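Cell division control protein (Pyrococcus abyssi, PDB 6RPP) is an intein of the HINT fold that probably excises itself from a replicative MCM helicase precursor by protein splicing. Local coordinates at residues 5-10 with 142-147; 13-18 with 65-70; 61-66 with 127-132; 96-101 with 107-112. The protein carries 2 engineered substitutions. One frame throughout, in Å; residues are numbered along the deposited sequence.

How the contacts relate
Contacts 1 and 4 are partly buried, whereas contacts 2 and 3 lie at the surface. Strand 63-75 serves both contact 2 and contact 3, which overlap at Lys65 and Ala66; its neighbour in the four-stranded sheet, strand 146-151, begins in contact 1. Contact 4 is a hairpin at one margin of the six-stranded sheet, whose strand 128-140 takes part in contact 3. Chemistry follows place: the hairpin is held by backbone hydrogen bonds, contact 1 by a water, contact 2 by loose touches of long polar side chains, contact 3 by aliphatic groups and an indole edge. A Glu10-Arg18 salt bridge links contacts 1 and 2, Val5 packs on His97, and the Trp131 ring reaches Phe100 and Val107.

Contact 1: 5-10 with 142-147; sequences VDYETE and PKDPWV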
loop_
_atom_site.group_PDB
_atom_site.type_symbol
_atom_site.label_atom_id
_atom_site.label_comp_id
_atom_site.label_asym_id
_atom_site.label_seq_id
_atom_site.Cartn_x
_atom_site.Cartn_y
_atom_site.Cartn_z
ATOM N N VAL A 5 4.070 2.086 3.381
ATOM C CA VAL A 5 4.389 0.669 3.505
ATOM C C VAL A 5 5.908 0.450 3.365
ATOM O O VAL A 5 6.653 1.301 2.882
ATOM C CB VAL A 5 3.614 -0.195 2.481
ATOM C CG1 VAL A 5 2.128 0.104 2.524
ATOM C CG2 VAL A 5 4.170 0.038 1.047
ATOM N N ASP A 6 6.370 -0.727 3.802
ATOM C CA ASP A 6 7.778 -1.153 3.697
ATOM C C ASP A 6 8.254 -1.324 2.230
ATOM O O ASP A 6 7.493 -1.749 1.355
ATOM C CB ASP A 6 7.859 -2.477 4.492
ATOM C CG ASP A 6 9.191 -3.116 4.519
ATOM O OD1 ASP A 6 9.689 -3.640 3.504
ATOM O OD2 ASP A 6 9.765 -3.236 5.621
ATOM N N TYR A 7 9.524 -0.941 2.028
ATOM C CA TYR A 7 10.258 -1.095 0.762
ATOM C C TYR A 7 9.901 -2.369 0.010
ATOM O O TYR A 7 9.711 -2.352 -1.232
ATOM C CB TYR A 7 11.757 -1.079 1.056
ATOM C CG TYR A 7 12.649 -0.928 -0.156
ATOM C CD1 TYR A 7 12.777 -1.952 -1.056
ATOM C CD2 TYR A 7 13.417 0.197 -0.296
ATOM C CE1 TYR A 7 13.616 -1.820 -2.150
ATOM C CE2 TYR A 7 14.290 0.316 -1.374
ATOM C CZ TYR A 7 14.328 -0.683 -2.299
ATOM O OH TYR A 7 15.198 -0.552 -3.385
ATOM N N GLU A 8 9.824 -3.484 0.729
ATOM C CA GLU A 8 9.780 -4.804 0.068
ATOM C C GLU A 8 8.367 -5.210 -0.321
ATOM O O GLU A 8 8.198 -6.312 -0.888
ATOM C CB GLU A 8 10.410 -5.879 0.925
ATOM C CG GLU A 8 11.898 -5.685 1.146
ATOM C CD GLU A 8 12.528 -6.791 1.956
ATOM O OE1 GLU A 8 12.221 -6.904 3.174
ATOM O OE2 GLU A 8 13.328 -7.563 1.423
ATOM N N THR A 9 7.347 -4.411 0.029
ATOM C CA THR A 9 5.978 -4.666 -0.428
ATOM C C THR A 9 6.002 -4.729 -1.953
ATOM O O THR A 9 6.476 -3.793 -2.579
ATOM C CB THR A 9 5.070 -3.536 0.025
ATOM O OG1 THR A 9 5.278 -3.307 1.450
ATOM C CG2 THR A 9 3.590 -3.848 -0.222
ATOM N N GLU A 10 5.555 -5.855 -2.555
ATOM C CA GLU A 10 5.693 -6.033 -3.998
ATOM C C GLU A 10 4.405 -5.659 -4.736
ATOM O O GLU A 10 3.352 -6.289 -4.545
ATOM C CB GLU A 10 6.085 -7.485 -4.311
ATOM C CG GLU A 10 7.469 -7.833 -3.792
ATOM C CD GLU A 10 8.096 -9.107 -4.333
ATOM O OE1 GLU A 10 7.461 -9.855 -5.140
ATOM O OE2 GLU A 10 9.264 -9.403 -3.908
ATOM N N PRO A 142 11.505 -0.430 13.013
ATOM C CA PRO A 142 12.086 -0.678 11.691
ATOM C C PRO A 142 13.598 -0.535 11.639
ATOM O O PRO A 142 14.213 0.309 12.312
ATOM C CB PRO A 142 11.410 0.371 10.816
ATOM C CG PRO A 142 11.064 1.489 11.772
ATOM C CD PRO A 142 10.665 0.787 13.056
ATOM N N LYS A 143 14.185 -1.382 10.786
ATOM C CA LYS A 143 15.588 -1.226 10.433
ATOM C C LYS A 143 15.746 -0.263 9.277
ATOM O O LYS A 143 16.798 0.354 9.178
ATOM C CB LYS A 143 16.195 -2.586 10.054
ATOM C CG LYS A 143 16.358 -3.470 11.277
ATOM C CD LYS A 143 16.826 -4.872 10.930
ATOM C CE LYS A 143 17.084 -5.671 12.205
ATOM N NZ LYS A 143 15.886 -5.667 13.107
ATOM N N ASP A 144 14.774 -0.203 8.383
ATOM C CA ASP A 144 14.827 0.652 7.199
ATOM C C ASP A 144 14.152 1.977 7.536
ATOM O O ASP A 144 12.994 1.975 7.996
ATOM C CB ASP A 144 14.089 -0.075 6.059
ATOM C CG ASP A 144 14.138 0.639 4.762
ATOM O OD1 ASP A 144 14.453 1.845 4.672
ATOM O OD2 ASP A 144 13.748 -0.061 3.783
ATOM N N PRO A 145 14.823 3.094 7.407
ATOM C CA PRO A 145 14.267 4.364 7.910
ATOM C C PRO A 145 13.393 5.098 6.894
ATOM O O PRO A 145 13.039 6.261 7.142
ATOM C CB PRO A 145 15.523 5.162 8.249
ATOM C CG PRO A 145 16.461 4.764 7.146
ATOM C CD PRO A 145 16.252 3.239 7.018
ATOM N N TRP A 146 12.942 4.395 5.845
ATOM C CA TRP A 146 12.062 4.996 4.865
ATOM C C TRP A 146 10.849 4.128 4.646
ATOM O O TRP A 146 10.921 2.910 4.785
ATOM C CB TRP A 146 12.770 5.179 3.529
ATOM C CG TRP A 146 13.960 6.040 3.629
ATOM C CD1 TRP A 146 15.280 5.621 3.626
ATOM C CD2 TRP A 146 13.994 7.463 3.696
ATOM N NE1 TRP A 146 16.102 6.685 3.748
ATOM C CE2 TRP A 146 15.354 7.837 3.804
ATOM C CE3 TRP A 146 13.013 8.469 3.725
ATOM C CZ2 TRP A 146 15.775 9.189 3.851
ATOM C CZ3 TRP A 146 13.415 9.793 3.796
ATOM C CH2 TRP A 146 14.782 10.142 3.874
ATOM N N VAL A 147 9.731 4.767 4.315
ATOM C CA VAL A 147 8.518 4.056 3.895
ATOM C C VAL A 147 7.976 4.678 2.604
ATOM O O VAL A 147 8.354 5.794 2.221
ATOM C CB VAL A 147 7.432 4.070 4.979
ATOM C CG1 VAL A 147 7.938 3.206 6.183
ATOM C CG2 VAL A 147 7.189 5.459 5.496
HETATM O O HOH W 1 10.958 0.276 4.172
#
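Tyr7 and Asp144 carry a water-bridged, partly buried contact between the N-terminal loop that precedes strand 10-11 and the entry to strand 146-151. Asp144 OD2 lies 3.5 Å from Tyr7 CB, on an oblique line to the ring, and the carboxylate and ring planes are turned 42° apart. CG of Asp144 is anti to the backbone N (chi1 -176°), which carries the carboxylate to the tyrosine. Between them sits a water that accepts from Tyr7 N at 2.9 Å. It donates to Trp146 O at 2.7 Å and weakly to Asp144 OD2, with more acceptors about it than protons to serve them. The other carboxylate oxygen, OD1, takes the Trp146 N-H from above its plane, 3.2 Å away, closing an Asx turn. An asparagine here would keep the shape but would probably weaken either the turn or the water bridge, since its amide nitrogen cannot accept. Nearer the strand, Val5 O rests 3.5 Å from Val147 CA, while Val5 is hydrogen-bonded through its backbone to Tyr148. The loop is shaped from within: Asp6 OD1 receives Glu8 N at 2.8 Å through its anti lone pair, and Asp6 O accepts both Thr9 N and Thr9 OG1. Tyr7 also meets the Tyr148 ring nearly at right angles. Type I and Asx turns shape the two loops, and the water and the Val5-Tyr148 backbone pairing join them beside an edge strand of the HINT fold.

Contact 2: 13-18 with 65-70; sequences LGNGER and KARANI
Gly14 and Lys65 meet where a surface loop of the HINT fold, between strands 10-11 and 19-20, passes beside the long strand 63-75. The chains come no closer than 6.2 Å between Gly14 CA and Lys65 CA, so the contact is made by a side chain reaching over to a backbone. The van der Waals part belongs to the carbons of Lys65. Its CG is anti to the carbonyl carbon (chi1 -65°) and the chain runs on extended, laying the methylene end along the glycine. Lys65 CE touches Gly14 O at 3.4 Å and lies 4.2 Å from Gly14 CA. The same lysine also packs on Glu52 and Tyr54 of strand 44-56, and Gly14 shares a backbone hydrogen bond with Glu52, so the loop is tied to that strand as well.

Among the polar atoms, the ammonium nitrogen continues past the glycine carbonyl, with Lys65 NZ 3.5 Å from Gly14 O. Asn15 and Arg67 merely come near each other. Arg67 starts out directed away from the loop, but successive bends at chi1 and chi2 (-75° and -81°) fold its chain back toward Asn15. The guanidinium has its firm partner in Asp50, which pairs with Arg67 NH1 in a salt bridge; the opposite terminal nitrogen is the one nearer the loop. There Asn15 ND2 stands obliquely to the guanidinium, 4.4 Å from Arg67 NH2.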
loop_
_atom_site.group_PDB
_atom_site.type_symbol
_atom_site.label_atom_id
_atom_site.label_comp_id
_atom_site.label_asym_id
_atom_site.label_seq_id
_atom_site.Cartn_x
_atom_site.Cartn_y
_atom_site.Cartn_z
ATOM N N LEU A 13 2.294 -5.185 -11.176
ATOM C CA LEU A 13 2.178 -4.311 -12.326
ATOM C C LEU A 13 1.248 -4.932 -13.368
ATOM O O LEU A 13 1.178 -6.155 -13.522
ATOM C CB LEU A 13 3.557 -4.048 -12.938
ATOM C CG LEU A 13 4.524 -3.382 -11.972
ATOM C CD1 LEU A 13 5.940 -3.343 -12.581
ATOM C CD2 LEU A 13 4.065 -2.010 -11.580
ATOM N N GLY A 14 0.480 -4.075 -14.050
ATOM C CA GLY A 14 -0.430 -4.572 -15.063
ATOM C C GLY A 14 0.254 -5.064 -16.303
ATOM O O GLY A 14 -0.401 -5.665 -17.160
ATOM N N ASN A 15 1.554 -4.781 -16.453
ATOM C CA ASN A 15 2.206 -5.076 -17.710
ATOM C C ASN A 15 3.633 -5.537 -17.513
ATOM O O ASN A 15 4.464 -5.309 -18.382
ATOM C CB ASN A 15 2.173 -3.835 -18.612
ATOM C CG ASN A 15 2.764 -2.564 -17.935
ATOM O OD1 ASN A 15 3.202 -2.564 -16.770
ATOM N ND2 ASN A 15 2.780 -1.466 -18.711
ATOM N N GLY A 16 3.936 -6.128 -16.369
ATOM C CA GLY A 16 5.205 -6.796 -16.199
ATOM C C GLY A 16 5.211 -7.555 -14.888
ATOM O O GLY A 16 4.227 -7.581 -14.158
ATOM N N GLU A 17 6.350 -8.159 -14.594
ATOM C CA GLU A 17 6.518 -8.830 -13.317
ATOM C C GLU A 17 6.420 -7.844 -12.161
ATOM O O GLU A 17 6.718 -6.663 -12.308
ATOM C CB GLU A 17 7.851 -9.581 -13.355
ATOM C CG GLU A 17 7.852 -10.651 -14.413
ATOM C CD GLU A 17 9.170 -11.352 -14.475
ATOM O OE1 GLU A 17 10.061 -10.995 -13.651
ATOM O OE2 GLU A 17 9.298 -12.239 -15.351
ATOM N N ARG A 18 6.007 -8.364 -10.984
ATOM C CA ARG A 18 5.782 -7.562 -9.783
ATOM C C ARG A 18 7.109 -7.058 -9.224
ATOM O O ARG A 18 8.177 -7.624 -9.510
ATOM C CB ARG A 18 4.999 -8.409 -8.769
ATOM C CG ARG A 18 5.745 -9.543 -8.102
ATOM C CD ARG A 18 4.696 -10.502 -7.434
ATOM N NE ARG A 18 5.236 -11.485 -6.536
ATOM C CZ ARG A 18 5.453 -12.750 -6.904
ATOM N NH1 ARG A 18 5.227 -13.092 -8.166
ATOM N NH2 ARG A 18 5.919 -13.617 -6.027
ATOM N N LYS A 65 -7.237 -2.593 -14.168
ATOM C CA LYS A 65 -5.946 -1.929 -14.295
ATOM C C LYS A 65 -6.145 -0.428 -14.151
ATOM O O LYS A 65 -7.152 0.130 -14.608
ATOM C CB LYS A 65 -5.289 -2.239 -15.656
ATOM C CG LYS A 65 -4.905 -3.684 -15.867
ATOM C CD LYS A 65 -4.278 -3.896 -17.245
ATOM C CE LYS A 65 -3.808 -5.339 -17.382
ATOM N NZ LYS A 65 -3.451 -5.714 -18.782
ATOM N N ALA A 66 -5.197 0.221 -13.497
ATOM C CA ALA A 66 -5.321 1.641 -13.250
ATOM C C ALA A 66 -3.927 2.228 -13.243
ATOM O O ALA A 66 -2.936 1.501 -13.153
ATOM C CB ALA A 66 -6.076 1.896 -11.915
ATOM N N ARG A 67 -3.839 3.538 -13.460
ATOM C CA ARG A 67 -2.528 4.187 -13.498
ATOM C C ARG A 67 -2.184 4.830 -12.148
ATOM O O ARG A 67 -3.048 5.413 -11.479
ATOM C CB ARG A 67 -2.487 5.228 -14.626
ATOM C CG ARG A 67 -2.360 4.588 -16.048
ATOM C CD ARG A 67 -0.892 4.178 -16.402
ATOM N NE ARG A 67 -0.778 3.301 -17.579
ATOM C CZ ARG A 67 0.372 2.921 -18.154
ATOM N NH1 ARG A 67 1.553 3.331 -17.678
ATOM N NH2 ARG A 67 0.345 2.120 -19.218
ATOM N N ALA A 68 -0.930 4.671 -11.707
ATOM C CA ALA A 68 -0.416 5.407 -10.565
ATOM C C ALA A 68 0.469 6.529 -11.073
ATOM O O ALA A 68 1.213 6.330 -12.037
ATOM C CB ALA A 68 0.396 4.486 -9.641
ATOM N N ASN A 69 0.330 7.741 -10.498
ATOM C CA ASN A 69 1.030 8.888 -11.095
ATOM C C ASN A 69 1.932 9.677 -10.146
ATOM O O ASN A 69 2.631 10.595 -10.612
ATOM C CB ASN A 69 0.013 9.833 -11.787
ATOM C CG ASN A 69 -1.006 10.461 -10.815
ATOM O OD1 ASN A 69 -1.165 10.012 -9.727
ATOM N ND2 ASN A 69 -1.668 11.534 -11.250
ATOM N N ILE A 70 1.968 9.350 -8.852
ATOM C CA ILE A 70 2.931 9.965 -7.933
ATOM C C ILE A 70 3.528 8.881 -7.035
ATOM O O ILE A 70 2.819 7.996 -6.534
ATOM C CB ILE A 70 2.276 11.057 -7.050
ATOM C CG1 ILE A 70 1.655 12.188 -7.874
ATOM C CG2 ILE A 70 3.273 11.585 -6.009
ATOM C CD1 ILE A 70 2.649 13.183 -8.356
#

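Contact 3: 61-66 with 127-132; sequences LKVRKA and LSVSWD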
loop_
_atom_site.group_PDB
_atom_site.type_symbol
_atom_site.label_atom_id
_atom_site.label_comp_id
_atom_site.label_asym_id
_atom_site.label_seq_id
_atom_site.Cartn_x
_atom_site.Cartn_y
_atom_site.Cartn_z
ATOM N N LEU A 61 -16.549 -4.618 -6.570
ATOM C CA LEU A 61 -15.540 -5.634 -6.285
ATOM C C LEU A 61 -14.815 -6.122 -7.543
ATOM O O LEU A 61 -14.143 -7.139 -7.515
ATOM C CB LEU A 61 -16.146 -6.800 -5.502
ATOM C CG LEU A 61 -16.072 -6.721 -3.983
ATOM C CD1 LEU A 61 -16.771 -5.488 -3.485
ATOM C CD2 LEU A 61 -16.685 -7.972 -3.349
ATOM N N LYS A 62 -14.900 -5.387 -8.638
ATOM C CA LYS A 62 -14.137 -5.713 -9.834
ATOM C C LYS A 62 -12.698 -5.264 -9.642
ATOM O O LYS A 62 -12.440 -4.267 -8.974
ATOM C CB LYS A 62 -14.729 -5.014 -11.061
ATOM C CG LYS A 62 -15.884 -5.791 -11.696
ATOM C CD LYS A 62 -15.973 -5.587 -13.198
ATOM C CE LYS A 62 -16.206 -4.128 -13.560
ATOM N NZ LYS A 62 -17.240 -3.981 -14.635
ATOM N N VAL A 63 -11.759 -6.020 -10.205
ATOM C CA VAL A 63 -10.349 -5.624 -10.243
ATOM C C VAL A 63 -10.054 -5.072 -11.623
ATOM O O VAL A 63 -10.329 -5.735 -12.634
ATOM C CB VAL A 63 -9.417 -6.798 -9.928
ATOM C CG1 VAL A 63 -7.938 -6.343 -10.001
ATOM C CG2 VAL A 63 -9.746 -7.401 -8.597
ATOM N N ARG A 64 -9.472 -3.881 -11.666
ATOM C CA ARG A 64 -9.227 -3.161 -12.907
ATOM C C ARG A 64 -7.787 -2.682 -12.963
ATOM O O ARG A 64 -7.170 -2.376 -11.941
ATOM C CB ARG A 64 -10.145 -1.934 -13.047
ATOM C CG ARG A 64 -11.563 -2.219 -13.523
ATOM C CD ARG A 64 -12.185 -0.932 -14.012
ATOM N NE ARG A 64 -13.639 -1.009 -14.092
ATOM C CZ ARG A 64 -14.453 -0.626 -13.115
ATOM N NH1 ARG A 64 -13.951 -0.128 -11.988
ATOM N NH2 ARG A 64 -15.765 -0.724 -13.273
ATOM N N LYS A 65 -7.237 -2.593 -14.168
ATOM C CA LYS A 65 -5.946 -1.929 -14.295
ATOM C C LYS A 65 -6.145 -0.428 -14.151
ATOM O O LYS A 65 -7.152 0.130 -14.608
ATOM C CB LYS A 65 -5.289 -2.239 -15.656
ATOM C CG LYS A 65 -4.905 -3.684 -15.867
ATOM C CD LYS A 65 -4.278 -3.896 -17.245
ATOM C CE LYS A 65 -3.808 -5.339 -17.382
ATOM N NZ LYS A 65 -3.451 -5.714 -18.782
ATOM N N ALA A 66 -5.197 0.221 -13.497
ATOM C CA ALA A 66 -5.321 1.641 -13.250
ATOM C C ALA A 66 -3.927 2.228 -13.243
ATOM O O ALA A 66 -2.936 1.501 -13.153
ATOM C CB ALA A 66 -6.076 1.896 -11.915
ATOM N N LEU A 127 -7.123 -15.727 -8.198
ATOM C CA LEU A 127 -7.559 -14.591 -9.004
ATOM C C LEU A 127 -8.875 -13.991 -8.516
ATOM O O LEU A 127 -9.474 -13.186 -9.243
ATOM C CB LEU A 127 -7.682 -15.020 -10.480
ATOM C CG LEU A 127 -6.277 -15.304 -11.076
ATOM C CD1 LEU A 127 -6.310 -15.810 -12.507
ATOM C CD2 LEU A 127 -5.351 -14.068 -10.971
ATOM N N SER A 128 -9.344 -14.372 -7.316
ATOM C CA SER A 128 -10.639 -13.953 -6.779
ATOM C C SER A 128 -10.457 -12.939 -5.670
ATOM O O SER A 128 -9.610 -13.119 -4.782
ATOM C CB SER A 128 -11.426 -15.140 -6.224
ATOM O OG SER A 128 -11.703 -16.066 -7.269
ATOM N N VAL A 129 -11.284 -11.886 -5.693
ATOM C CA VAL A 129 -11.289 -10.974 -4.563
ATOM C C VAL A 129 -11.859 -11.703 -3.357
ATOM O O VAL A 129 -12.887 -12.417 -3.454
ATOM C CB VAL A 129 -12.091 -9.692 -4.887
ATOM C CG1 VAL A 129 -12.209 -8.797 -3.633
ATOM C CG2 VAL A 129 -11.538 -8.951 -6.089
ATOM N N SER A 130 -11.213 -11.523 -2.204
ATOM C CA SER A 130 -11.596 -12.208 -0.975
ATOM C C SER A 130 -11.521 -11.272 0.227
ATOM O O SER A 130 -10.544 -10.523 0.404
ATOM C CB SER A 130 -10.682 -13.424 -0.753
ATOM O OG SER A 130 -10.893 -13.960 0.550
ATOM N N TRP A 131 -12.537 -11.318 1.059
ATOM C CA TRP A 131 -12.490 -10.614 2.341
ATOM C C TRP A 131 -11.887 -11.563 3.370
ATOM O O TRP A 131 -12.474 -12.615 3.699
ATOM C CB TRP A 131 -13.876 -10.117 2.771
ATOM C CG TRP A 131 -14.336 -9.014 1.860
ATOM C CD1 TRP A 131 -15.222 -9.123 0.825
ATOM C CD2 TRP A 131 -13.956 -7.644 1.916
ATOM N NE1 TRP A 131 -15.404 -7.907 0.227
ATOM C CE2 TRP A 131 -14.648 -6.973 0.885
ATOM C CE3 TRP A 131 -13.109 -6.910 2.744
ATOM C CZ2 TRP A 131 -14.496 -5.614 0.648
ATOM C CZ3 TRP A 131 -12.960 -5.549 2.507
ATOM C CH2 TRP A 131 -13.640 -4.924 1.463
ATOM N N ASP A 132 -10.745 -11.179 3.944
ATOM C CA ASP A 132 -9.859 -12.105 4.626
ATOM C C ASP A 132 -9.598 -11.619 6.054
ATOM O O ASP A 132 -9.070 -10.517 6.238
ATOM C CB ASP A 132 -8.553 -12.204 3.803
ATOM C CG ASP A 132 -7.571 -13.204 4.335
ATOM O OD1 ASP A 132 -7.856 -13.918 5.315
ATOM O OD2 ASP A 132 -6.456 -13.235 3.720
#
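The backbones at Leu61 and Val129 approach only to 7.0 Å between their CA atoms, too far for a shared strand ladder, so the contact is made by side chains. It joins the two sheets of the HINT fold: Leu61 lies in the turn leading to strand 63-75 of the four-stranded sheet and Val63 near the beginning of that strand, while Val129 and Trp131 are on strand 128-140 in the six-stranded one. Leu61 has a left-handed backbone conformation (phi 66°) in its turn. This turn brings its carbonyl over the valine, with Leu61 O 3.5 Å from Val129 CG2.

Val129 meets both Leu61 and Val63. Its CG2, anti to the carbonyl carbon, faces both the Leu61 carbonyl and the Val63 methyl, while its CG1 looks to the leucine branch point, with Leu61 CG 4.4 Å from Val129 CG1. Leu56 of strand 44-56 packs on the same valine, enlarging the apolar patch.

Trp131 lies farther along the strand. Although its CB does not aim straight at the other segment, the indole swings over, and Leu61 CD2 comes up at its edge, near the ring plane, 3.8 Å from Trp131 NE1. Leu58 and residues Lys120 and Ala122 of strand 120-125 also touch the indole, placing it between its own sheet and the loop at Leu58. The tightest point is the methyl pair, where Val63 CG2 is 3.5 Å from Val129 CG2, closer than usual for two methyl carbons.

Contact 4: 96-101 with 107-112; sequences THPFFV and VAMRKA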
loop_
_atom_site.group_PDB
_atom_site.type_symbol
_atom_site.label_atom_id
_atom_site.label_comp_id
_atom_site.label_asym_id
_atom_site.label_seq_id
_atom_site.Cartn_x
_atom_site.Cartn_y
_atom_site.Cartn_z
ATOM N N THR A 96 -0.574 4.201 11.126
ATOM C CA THR A 96 -1.792 4.880 10.677
ATOM C C THR A 96 -2.204 4.512 9.265
ATOM O O THR A 96 -3.212 5.043 8.799
ATOM C CB THR A 96 -1.657 6.419 10.764
ATOM O OG1 THR A 96 -0.589 6.899 9.927
ATOM C CG2 THR A 96 -1.394 6.845 12.182
ATOM N N HIS A 97 -1.503 3.583 8.615
ATOM C CA HIS A 97 -1.893 3.174 7.274
ATOM C C HIS A 97 -3.279 2.543 7.311
ATOM O O HIS A 97 -3.488 1.586 8.079
ATOM C CB HIS A 97 -0.867 2.170 6.766
ATOM C CG HIS A 97 -1.173 1.635 5.413
ATOM N ND1 HIS A 97 -0.748 2.252 4.260
ATOM C CD2 HIS A 97 -1.842 0.521 5.034
ATOM C CE1 HIS A 97 -1.221 1.593 3.218
ATOM N NE2 HIS A 97 -1.839 0.506 3.655
ATOM N N PRO A 98 -4.231 2.995 6.482
ATOM C CA PRO A 98 -5.586 2.446 6.562
ATOM C C PRO A 98 -5.778 1.242 5.656
ATOM O O PRO A 98 -5.172 1.122 4.596
ATOM C CB PRO A 98 -6.470 3.617 6.115
ATOM C CG PRO A 98 -5.610 4.406 5.217
ATOM C CD PRO A 98 -4.180 4.244 5.703
ATOM N N PHE A 99 -6.687 0.361 6.098
ATOM C CA PHE A 99 -7.134 -0.809 5.371
ATOM C C PHE A 99 -8.626 -0.690 5.144
ATOM O O PHE A 99 -9.328 -0.108 5.951
ATOM C CB PHE A 99 -6.855 -2.112 6.154
ATOM C CG PHE A 99 -5.423 -2.485 6.172
ATOM C CD1 PHE A 99 -4.573 -1.878 7.091
ATOM C CD2 PHE A 99 -4.933 -3.466 5.371
ATOM C CE1 PHE A 99 -3.207 -2.214 7.137
ATOM C CE2 PHE A 99 -3.574 -3.803 5.378
ATOM C CZ PHE A 99 -2.708 -3.208 6.275
ATOM N N PHE A 100 -9.084 -1.193 4.001
ATOM C CA PHE A 100 -10.505 -1.422 3.770
ATOM C C PHE A 100 -10.982 -2.582 4.635
ATOM O O PHE A 100 -10.439 -3.689 4.523
ATOM C CB PHE A 100 -10.738 -1.766 2.298
ATOM C CG PHE A 100 -10.152 -0.753 1.343
ATOM C CD1 PHE A 100 -10.789 0.458 1.127
ATOM C CD2 PHE A 100 -8.962 -1.014 0.695
ATOM C CE1 PHE A 100 -10.246 1.399 0.263
ATOM C CE2 PHE A 100 -8.406 -0.083 -0.156
ATOM C CZ PHE A 100 -9.040 1.107 -0.392
ATOM N N VAL A 101 -12.005 -2.357 5.469
ATOM C CA VAL A 101 -12.543 -3.408 6.328
ATOM C C VAL A 101 -14.021 -3.560 6.036
ATOM O O VAL A 101 -14.776 -2.582 6.089
ATOM C CB VAL A 101 -12.342 -3.120 7.832
ATOM C CG1 VAL A 101 -13.032 -4.193 8.667
ATOM C CG2 VAL A 101 -10.844 -3.078 8.144
ATOM N N VAL A 107 -18.180 -1.278 3.840
ATOM C CA VAL A 107 -16.731 -1.161 3.832
ATOM C C VAL A 107 -16.376 0.182 4.439
ATOM O O VAL A 107 -16.889 1.223 4.010
ATOM C CB VAL A 107 -16.169 -1.303 2.412
ATOM C CG1 VAL A 107 -14.653 -1.119 2.424
ATOM C CG2 VAL A 107 -16.577 -2.656 1.846
ATOM N N ALA A 108 -15.531 0.161 5.460
ATOM C CA ALA A 108 -14.989 1.380 6.014
ATOM C C ALA A 108 -13.486 1.231 6.093
ATOM O O ALA A 108 -12.927 0.156 5.854
ATOM C CB ALA A 108 -15.565 1.699 7.397
ATOM N N MET A 109 -12.818 2.318 6.414
ATOM C CA MET A 109 -11.377 2.260 6.470
ATOM C C MET A 109 -10.932 2.312 7.931
ATOM O O MET A 109 -11.517 3.016 8.759
ATOM C CB MET A 109 -10.750 3.366 5.598
ATOM C CG MET A 109 -10.857 3.040 3.988
ATOM S SD MET A 109 -10.431 4.582 3.148
ATOM C CE MET A 109 -9.231 5.310 4.272
ATOM N N ARG A 110 -9.917 1.506 8.244
ATOM C CA ARG A 110 -9.437 1.313 9.607
ATOM C C ARG A 110 -7.916 1.355 9.591
ATOM O O ARG A 110 -7.287 0.614 8.826
ATOM C CB ARG A 110 -9.923 -0.027 10.160
ATOM C CG ARG A 110 -9.533 -0.307 11.604
ATOM C CD ARG A 110 -10.511 -1.292 12.252
ATOM N NE ARG A 110 -11.899 -0.810 12.214
ATOM C CZ ARG A 110 -12.964 -1.604 12.257
ATOM N NH1 ARG A 110 -12.822 -2.916 12.368
ATOM N NH2 ARG A 110 -14.184 -1.086 12.199
ATOM N N LYS A 111 -7.337 2.160 10.487
ATOM C CA LYS A 111 -5.889 2.246 10.611
ATOM C C LYS A 111 -5.313 0.910 11.078
ATOM O O LYS A 111 -5.925 0.172 11.867
ATOM C CB LYS A 111 -5.490 3.352 11.604
ATOM C CG LYS A 111 -5.797 4.773 11.146
ATOM C CD LYS A 111 -5.493 5.761 12.277
ATOM C CE LYS A 111 -6.033 7.157 12.006
ATOM N NZ LYS A 111 -5.001 8.027 11.369
ATOM N N ALA A 112 -4.089 0.621 10.614
ATOM C CA ALA A 112 -3.436 -0.640 10.983
ATOM C C ALA A 112 -3.442 -0.852 12.498
ATOM O O ALA A 112 -3.755 -1.952 13.003
ATOM C CB ALA A 112 -1.998 -0.646 10.449
#
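Lys111 runs alongside Thr96 at the open end of an antiparallel beta hairpin made by strands 98-103 and 106-111. From CB, about 4.0 Å from Thr96 O, the lysine chain passes CG, which settles 3.5 Å from the same Thr96 O. Its CD faces Thr96 CA and CB, and a bend at chi4 (-94°) turns the amine back so that Lys111 NZ lies 3.8 Å from Thr96 CB. An alanine in place of Lys111 is likely to uncover this flank of Thr96, whose hydroxyl is hydrogen-bonded to Ser1 instead.

Four backbone bonds knit Phe99 to Arg110 and Val101 to Ala108; the straightest, Val101 N to Ala108 O, is 2.7 Å long. Beyond the ladder, Ala112 N donates to His97 O. Pro98, Phe100, Met109 and Lys111 share one face of the hairpin. There a bend at chi3 (33°) turns the Met109 methyl onto the proline: Met109 CE is 3.7 Å from Pro98 CB. Its sulfur makes an oblique Met-aromatic contact, with Met109 SD 5.2 Å from the centroid of the Phe100 ring. On the other face Val101 CG1 covers one face of the Arg110 guanidinium, whose NH1 pairs with Glu103 and Asn119.

His97 closes a Thr-x-x-His sequence of the intein block B type and is probably the conserved histidine that assists the first acyl shift of splicing. Around the hairpin, Phe99 packs on Ile91 and Val93 of strand 90-93 and on Ile121 of strand 120-125, while Pro98 and Met109 touch His166 of strand 163-166.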